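Local coordinates for protein protease (Penicillium cyclopium, PDB 5Z6O) that hydrolyses peptide bonds as a subtilisin-like serine protease of the proteinase K kind, probably cleaving proteins such as casein, gelatin and collagen, at residues A[1-7]-A[24-30]; A[155-159]-A[249-253]. The contacts are given in a common frame with arbitrary orientation. Residue numbers count along the deposited sequence, not the author numbering.

Contact 1 (A[1-7]-A[24-30])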
ATOM      1  N   ALA A   1     -21.955   9.065  -0.212  1.00 28.52           N
ATOM      2  CA  ALA A   1     -22.976   8.071  -0.553  1.00 32.23           C
ATOM      3  C   ALA A   1     -22.279   6.806  -1.045  1.00 14.42           C
ATOM      4  O   ALA A   1     -21.144   6.888  -1.485  1.00 19.21           O
ATOM      5  CB  ALA A   1     -23.901   8.602  -1.599  1.00 31.73           C
ATOM      6  N   ASN A   2     -22.941   5.647  -0.952  1.00 17.43           N
ATOM      7  CA  ASN A   2     -22.308   4.394  -1.370  1.00 15.29           C
ATOM      8  C   ASN A   2     -22.188   4.307  -2.877  1.00 20.32           C
ATOM      9  O   ASN A   2     -23.144   4.596  -3.597  1.00 20.98           O
ATOM     10  CB  ASN A   2     -23.101   3.201  -0.868  1.00 17.58           C
ATOM     11  CG  ASN A   2     -22.868   2.918   0.586  1.00 24.81           C
ATOM     12  OD1 ASN A   2     -22.309   3.728   1.318  1.00 18.31           O
ATOM     13  ND2 ASN A   2     -23.314   1.753   1.021  1.00 21.84           N
ATOM     14  N   VAL A   3     -21.003   3.928  -3.358  1.00 12.46           N
ATOM     15  CA  VAL A   3     -20.735   3.635  -4.757  1.00 13.47           C
ATOM     16  C   VAL A   3     -20.447   2.150  -4.831  1.00 10.93           C
ATOM     17  O   VAL A   3     -19.835   1.578  -3.910  1.00 13.86           O
ATOM     18  CB  VAL A   3     -19.543   4.451  -5.298  1.00 13.24           C
ATOM     19  CG1 VAL A   3     -19.297   4.183  -6.790  1.00 15.02           C
ATOM     20  CG2 VAL A   3     -19.781   5.911  -5.054  1.00 22.33           C
ATOM     21  N   VAL A   4     -20.892   1.502  -5.902  1.00 12.65           N
ATOM     22  CA  VAL A   4     -20.678   0.064  -6.052  1.00  9.69           C
ATOM     23  C   VAL A   4     -19.934  -0.181  -7.354  1.00 13.73           C
ATOM     24  O   VAL A   4     -20.343   0.318  -8.403  1.00 13.50           O
ATOM     25  CB  VAL A   4     -21.996  -0.743  -6.049  1.00 12.84           C
ATOM     26  CG1 VAL A   4     -21.679  -2.238  -6.275  1.00 14.26           C
ATOM     27  CG2 VAL A   4     -22.757  -0.557  -4.773  1.00 18.43           C
ATOM     28  N   GLN A   5     -18.822  -0.904  -7.285  1.00 10.36           N
ATOM     29  CA  GLN A   5     -18.101  -1.349  -8.467  1.00  9.83           C
ATOM     30  C   GLN A   5     -18.428  -2.828  -8.614  1.00 16.33           C
ATOM     31  O   GLN A   5     -17.884  -3.663  -7.894  1.00 12.99           O
ATOM     32  CB  GLN A   5     -16.593  -1.153  -8.327  1.00  9.53           C
ATOM     33  CG  GLN A   5     -15.855  -1.711  -9.548  1.00  8.84           C
ATOM     34  CD  GLN A   5     -14.338  -1.519  -9.471  1.00 13.96           C
ATOM     35  OE1 GLN A   5     -13.820  -1.240  -8.399  1.00 12.22           O
ATOM     36  NE2 GLN A   5     -13.629  -1.727 -10.590  1.00 11.09           N
ATOM     37  N   ARG A   6     -19.318  -3.167  -9.539  1.00 10.51           N
ATOM     38  CA  ARG A   6     -19.741  -4.560  -9.630  1.00 13.08           C
ATOM     39  C   ARG A   6     -18.719  -5.420 -10.364  1.00 11.43           C
ATOM     40  O   ARG A   6     -18.064  -4.971 -11.302  1.00 11.73           O
ATOM     41  CB  ARG A   6     -21.106  -4.651 -10.327  1.00 12.63           C
ATOM     42  CG  ARG A   6     -22.176  -4.130  -9.392  1.00 16.30           C
ATOM     43  CD  ARG A   6     -23.572  -4.508  -9.805  1.00 22.53           C
ATOM     44  NE  ARG A   6     -24.488  -3.609  -9.126  1.00 19.60           N
ATOM     45  CZ  ARG A   6     -25.073  -3.846  -7.958  1.00 17.97           C
ATOM     46  NH1 ARG A   6     -24.858  -4.970  -7.291  1.00 21.67           N
ATOM     47  NH2 ARG A   6     -25.894  -2.938  -7.460  1.00 31.16           N
ATOM     48  N   ASN A   7     -18.621  -6.686  -9.955  1.00 13.61           N
ATOM     49  CA  ASN A   7     -17.703  -7.644 -10.589  1.00 14.88           C
ATOM     50  C   ASN A   7     -16.293  -7.064 -10.663  1.00 17.78           C
ATOM     51  O   ASN A   7     -15.671  -6.967 -11.725  1.00 17.42           O
ATOM     52  CB  ASN A   7     -18.204  -8.045 -11.973  1.00 17.99           C
ATOM     53  CG  ASN A   7     -19.606  -8.616 -11.907  1.00 35.50           C
ATOM     54  OD1 ASN A   7     -20.496  -8.244 -12.690  1.00 40.90           O
ATOM     55  ND2 ASN A   7     -19.832  -9.483 -10.916  1.00 29.10           N
ATOM     56  N   THR A  24     -18.241 -10.318  -4.821  1.00 13.53           N
ATOM     57  CA  THR A  24     -17.838  -9.971  -6.175  1.00 17.31           C
ATOM     58  C   THR A  24     -17.801  -8.482  -6.424  1.00 16.57           C
ATOM     59  O   THR A  24     -17.227  -8.074  -7.429  1.00 14.67           O
ATOM     60  CB  THR A  24     -18.777 -10.598  -7.214  1.00 20.02           C
ATOM     61  OG1 THR A  24     -20.096 -10.144  -6.967  1.00 18.62           O
ATOM     62  CG2 THR A  24     -18.731 -12.126  -7.133  1.00 27.64           C
ATOM     63  N   ASP A  25     -18.428  -7.683  -5.567  1.00 12.54           N
ATOM     64  CA  ASP A  25     -18.538  -6.246  -5.776  1.00  8.63           C
ATOM     65  C   ASP A  25     -17.749  -5.478  -4.734  1.00 11.71           C
ATOM     66  O   ASP A  25     -17.668  -5.892  -3.585  1.00 12.57           O
ATOM     67  CB  ASP A  25     -19.984  -5.781  -5.674  1.00 12.56           C
ATOM     68  CG  ASP A  25     -20.908  -6.561  -6.568  1.00 20.01           C
ATOM     69  OD1 ASP A  25     -20.448  -7.122  -7.575  1.00 17.56           O
ATOM     70  OD2 ASP A  25     -22.101  -6.592  -6.248  1.00 19.22           O
ATOM     71  N   TYR A  26     -17.218  -4.336  -5.132  1.00  9.19           N
ATOM     72  CA  TYR A  26     -16.516  -3.441  -4.210  1.00  8.00           C
ATOM     73  C   TYR A  26     -17.416  -2.251  -3.882  1.00  9.72           C
ATOM     74  O   TYR A  26     -17.875  -1.547  -4.786  1.00 12.86           O
ATOM     75  CB  TYR A  26     -15.195  -3.007  -4.849  1.00  8.82           C
ATOM     76  CG  TYR A  26     -14.408  -1.985  -4.047  1.00 11.13           C
ATOM     77  CD1 TYR A  26     -14.317  -2.074  -2.667  1.00 11.95           C
ATOM     78  CD2 TYR A  26     -13.723  -0.956  -4.692  1.00  9.22           C
ATOM     79  CE1 TYR A  26     -13.570  -1.100  -1.928  1.00  7.48           C
ATOM     80  CE2 TYR A  26     -12.987  -0.010  -3.974  1.00 11.47           C
ATOM     81  CZ  TYR A  26     -12.916  -0.106  -2.599  1.00  8.08           C
ATOM     82  OH  TYR A  26     -12.214   0.843  -1.870  1.00 10.35           O
ATOM     83  N   VAL A  27     -17.684  -2.033  -2.598  1.00  9.56           N
ATOM     84  CA  VAL A  27     -18.619  -1.005  -2.133  1.00 10.89           C
ATOM     85  C   VAL A  27     -17.835  -0.027  -1.269  1.00 10.07           C
ATOM     86  O   VAL A  27     -17.143  -0.455  -0.337  1.00 11.35           O
ATOM     87  CB  VAL A  27     -19.783  -1.614  -1.320  1.00 11.77           C
ATOM     88  CG1 VAL A  27     -20.767  -0.515  -0.937  1.00 13.80           C
ATOM     89  CG2 VAL A  27     -20.472  -2.719  -2.122  1.00 17.55           C
ATOM     90  N   TYR A  28     -17.958   1.273  -1.563  1.00 12.13           N
ATOM     91  CA  TYR A  28     -17.133   2.277  -0.885  1.00  9.20           C
ATOM     92  C   TYR A  28     -17.875   3.610  -0.893  1.00 10.99           C
ATOM     93  O   TYR A  28     -18.707   3.862  -1.753  1.00 12.24           O
ATOM     94  CB  TYR A  28     -15.736   2.399  -1.550  1.00  8.37           C
ATOM     95  CG  TYR A  28     -15.804   2.839  -3.006  1.00 11.34           C
ATOM     96  CD1 TYR A  28     -16.009   1.910  -4.043  1.00 10.36           C
ATOM     97  CD2 TYR A  28     -15.706   4.181  -3.340  1.00 10.41           C
ATOM     98  CE1 TYR A  28     -16.100   2.329  -5.382  1.00 11.43           C
ATOM     99  CE2 TYR A  28     -15.764   4.606  -4.670  1.00 13.25           C
ATOM    100  CZ  TYR A  28     -15.995   3.673  -5.671  1.00 10.93           C
ATOM    101  OH  TYR A  28     -16.017   4.138  -6.948  1.00 13.57           O
ATOM    102  N   ASP A  29     -17.558   4.469   0.056  1.00 11.29           N
ATOM    103  CA  ASP A  29     -18.161   5.803   0.073  1.00 12.68           C
ATOM    104  C   ASP A  29     -17.602   6.683  -1.041  1.00 13.68           C
ATOM    105  O   ASP A  29     -16.400   6.657  -1.336  1.00 11.75           O
ATOM    106  CB  ASP A  29     -17.890   6.482   1.416  1.00 10.83           C
ATOM    107  CG  ASP A  29     -18.601   7.781   1.526  1.00 13.92           C
ATOM    108  OD1 ASP A  29     -19.824   7.706   1.727  1.00 17.35           O
ATOM    109  OD2 ASP A  29     -17.974   8.851   1.331  1.00 11.00           O
ATOM    110  N   SER A  30     -18.470   7.502  -1.640  1.00  9.62           N
ATOM    111  CA  SER A  30     -18.094   8.304  -2.805  1.00 11.29           C
ATOM    112  C   SER A  30     -16.959   9.282  -2.536  1.00 12.89           C
ATOM    113  O   SER A  30     -16.353   9.761  -3.504  1.00 14.47           O
ATOM    114  CB  SER A  30     -19.284   9.101  -3.313  1.00 16.44           C
ATOM    115  OG  SER A  30     -19.728   9.938  -2.256  1.00 16.78           O
TER
HETATM  116  O   HOH W   1     -21.278   5.889   2.732  1.00 30.63           O
HETATM  117  O   HOH W   2     -23.519  -7.558  -8.516  1.00 38.32           O
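Strands 2-5 and 26-29 run antiparallel, their axes 4.6 Å apart at closest approach. Two hydrogen-bonded pairs hold them: Val3 N to Tyr28 O (2.8 Å) with Tyr28 N to Val3 O (3.0 Å), and Gln5 N to Tyr26 O (2.7 Å) with Tyr26 N to Gln5 O (2.9 Å). Side chains alternate between the faces. Tyr28, with chi1 p, turns a ring face to Val3, whose CB lies 4.0 Å from the ring centroid in a CH-pi contact; Val3 CG1 comes within 3.5 Å of Tyr28 CZ. On the same face Gln5, extended with chi1 and chi2 both t, brings OE1 to the edge of the Tyr26 ring, 3.7 Å from CD2, while its amide bonds Lys90 and Lys85. Tyr26, chi1 t, packs on Leu13 of helix 11-16, and its OH hydrogen-bonds Val88 O. This two-stranded antiparallel sheet is separate from the parallel sheet of the subtilisin-like fold; it lies at the surface and pairs the first residues of the chain with segment 24-30. The other face carries Val4 and Val27, both t, touching CG2 to CG2 at 4.1 Å. At one end Ala1 N makes a salt bridge to Asp29 OD1 (3.2 Å) and a hydrogen bond to Ser30 OG (3.1 Å); a water joins Asp29 OD1 to Asn2 OD1, and Asp29 OD2 bonds Thr31. At the other end Asp25, chi1 m, takes a hydrogen bond from Asn7 N on OD1 (3.0 Å), while its OD2 forms a salt bridge with Arg6 NH1 (3.4 Å), supplemented by a bridging water.

Contact 2 (A[155-159]-A[249-253])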
ATOM      1  N   SER A 155       6.855  12.768  10.895  1.00 13.28           N
ATOM      2  CA  SER A 155       6.638  13.983  10.103  1.00 16.60           C
ATOM      3  C   SER A 155       5.226  14.102   9.547  1.00 14.29           C
ATOM      4  O   SER A 155       4.990  14.989   8.720  1.00 21.22           O
ATOM      5  CB  SER A 155       7.616  14.043   8.943  1.00 20.18           C
ATOM      6  OG  SER A 155       8.922  13.986   9.457  1.00 20.01           O
ATOM      7  N   GLY A 156       4.299  13.241   9.987  1.00 14.71           N
ATOM      8  CA  GLY A 156       2.910  13.332   9.573  1.00 14.96           C
ATOM      9  C   GLY A 156       2.535  12.609   8.288  1.00 18.74           C
ATOM     10  O   GLY A 156       1.568  13.014   7.622  1.00 16.33           O
ATOM     11  N   VAL A 157       3.265  11.562   7.898  1.00 11.95           N
ATOM     12  CA  VAL A 157       2.935  10.757   6.719  1.00 10.38           C
ATOM     13  C   VAL A 157       2.707   9.308   7.171  1.00 12.33           C
ATOM     14  O   VAL A 157       3.596   8.702   7.775  1.00 12.38           O
ATOM     15  CB  VAL A 157       4.038  10.829   5.650  1.00  9.21           C
ATOM     16  CG1 VAL A 157       3.665   9.990   4.410  1.00 13.22           C
ATOM     17  CG2 VAL A 157       4.285  12.267   5.180  1.00 12.77           C
ATOM     18  N   PHE A 158       1.518   8.759   6.881  1.00  9.31           N
ATOM     19  CA  PHE A 158       1.216   7.374   7.229  1.00 10.04           C
ATOM     20  C   PHE A 158       2.053   6.478   6.331  1.00  9.19           C
ATOM     21  O   PHE A 158       2.235   6.779   5.151  1.00 11.41           O
ATOM     22  CB  PHE A 158      -0.277   7.100   7.032  1.00  6.91           C
ATOM     23  CG  PHE A 158      -0.647   5.624   7.025  1.00  8.03           C
ATOM     24  CD1 PHE A 158      -0.949   4.952   8.194  1.00 11.94           C
ATOM     25  CD2 PHE A 158      -0.683   4.925   5.829  1.00  7.26           C
ATOM     26  CE1 PHE A 158      -1.299   3.601   8.167  1.00 12.29           C
ATOM     27  CE2 PHE A 158      -1.041   3.593   5.782  1.00  9.03           C
ATOM     28  CZ  PHE A 158      -1.355   2.928   6.947  1.00  9.42           C
ATOM     29  N   LEU A 159       2.582   5.379   6.884  1.00  8.40           N
ATOM     30  CA  LEU A 159       3.509   4.578   6.098  1.00  8.12           C
ATOM     31  C   LEU A 159       3.085   3.119   6.158  1.00  6.53           C
ATOM     32  O   LEU A 159       3.126   2.498   7.227  1.00 10.85           O
ATOM     33  CB  LEU A 159       4.952   4.786   6.588  1.00  8.48           C
ATOM     34  CG  LEU A 159       6.038   3.946   5.892  1.00 11.71           C
ATOM     35  CD1 LEU A 159       5.942   4.015   4.359  1.00  9.70           C
ATOM     36  CD2 LEU A 159       7.396   4.437   6.380  1.00 13.51           C
ATOM     37  N   THR A 249      -2.748  10.881  10.049  1.00 13.56           N
ATOM     38  CA  THR A 249      -1.706   9.898   9.738  1.00 14.34           C
ATOM     39  C   THR A 249      -1.237   9.117  10.970  1.00 13.88           C
ATOM     40  O   THR A 249      -1.020   7.906  10.893  1.00 16.54           O
ATOM     41  CB  THR A 249      -0.500  10.581   9.091  1.00 14.96           C
ATOM     42  OG1 THR A 249       0.028  11.581   9.972  1.00 34.66           O
ATOM     43  CG2 THR A 249      -0.843  11.223   7.784  1.00 15.12           C
ATOM     44  N   SER A 250      -1.076   9.782  12.120  1.00 18.08           N
ATOM     45  CA  SER A 250      -0.544   9.091  13.296  1.00 17.96           C
ATOM     46  C   SER A 250      -1.511   8.058  13.868  1.00 13.95           C
ATOM     47  O   SER A 250      -1.058   7.111  14.514  1.00 21.78           O
ATOM     48  CB  SER A 250      -0.142  10.110  14.385  1.00 22.15           C
ATOM     49  OG  SER A 250      -1.217  10.988  14.713  1.00 34.44           O
ATOM     50  N   SER A 251      -2.815   8.175  13.605  1.00 13.67           N
ATOM     51  CA  SER A 251      -3.821   7.267  14.157  1.00 14.07           C
ATOM     52  C   SER A 251      -4.359   6.264  13.134  1.00 13.28           C
ATOM     53  O   SER A 251      -5.207   5.418  13.482  1.00 16.11           O
ATOM     54  CB  SER A 251      -4.989   8.081  14.752  1.00 19.14           C
ATOM     55  OG  SER A 251      -4.576   8.750  15.960  1.00 31.58           O
ATOM     56  N   ALA A 252      -3.917   6.362  11.873  1.00 12.77           N
ATOM     57  CA  ALA A 252      -4.577   5.608  10.812  1.00 14.00           C
ATOM     58  C   ALA A 252      -4.293   4.113  10.933  1.00 10.12           C
ATOM     59  O   ALA A 252      -5.178   3.286  10.681  1.00 12.47           O
ATOM     60  CB  ALA A 252      -4.149   6.167   9.457  1.00 14.34           C
ATOM     61  N   CYS A 253      -3.067   3.720  11.318  1.00 10.04           N
ATOM     62  CA  CYS A 253      -2.839   2.277  11.427  1.00 11.46           C
ATOM     63  C   CYS A 253      -3.708   1.704  12.527  1.00 14.32           C
ATOM     64  O   CYS A 253      -4.344   0.652  12.354  1.00 10.43           O
ATOM     65  CB  CYS A 253      -1.348   1.989  11.682  1.00 11.67           C
ATOM     66  SG  CYS A 253      -0.896   0.238  11.523  1.00 11.18           S
TER
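Helix 249-259 packs here beside the start of strand 157-162, an inner strand of the parallel sheet in the subtilisin-like fold, between 131-135 and 182-187. The strand follows helix 143-154, which ends in a Schellman motif with Gly156 as its C' residue; the positive phi of Gly156 would jam a CB against the preceding carbonyl. Gly156 O then meets Thr249, at 3.0 Å from CG2, and Thr249 CB lies 3.5 Å from Phe158 N. Thr249 points toward the strand and Phe158 sideways, so that their CB atoms come to 4.1 Å. Phe158, chi1 t, sends its ring along the first turn of the helix: CD1 touches Ala252 CB at 3.6 Å, and CE1 lies 3.6 Å from Cys253 N and 3.9 Å from Cys253 CB. Thr249 O and Cys253 N both sit at the ring edge, near its plane. Val234, Ala238 and Met242 of helix 227-245 also touch Phe158, burying it between two helices and the sheet. Val157 and Leu159 point away from helix 249-259, and their side chains touch helix 143-154. Cys253 is joined by a disulfide to Cys182 on the neighbouring strand 182-187, close to the bound calcium ion. Helices covering both faces of a parallel sheet, with alternate side chains of a strand entering opposite layers, are characteristic of the alpha/beta/alpha sandwich of subtilases.

From the N terminus, strand 2-5 leads through helix 11-16 to strand 26-29, and contact 1 closes this loop, with 16 residues between its segments. The chain then builds much of the parallel sheet before segment 155-159 opens contact 2, which closes a far longer loop of 89 residues through strand 182-187 and helix 227-245. The two contacts are in series, neither nested nor crossed; the centres of contact 1 and contact 2 are about 26 Å apart, and their nearest atoms are about 14 Å apart. Helix 227-245 touches both contacts. Contact 1 joins the N-terminal strand to strand 26-29 at the surface, and contact 2 joins the parallel sheet to a late helix.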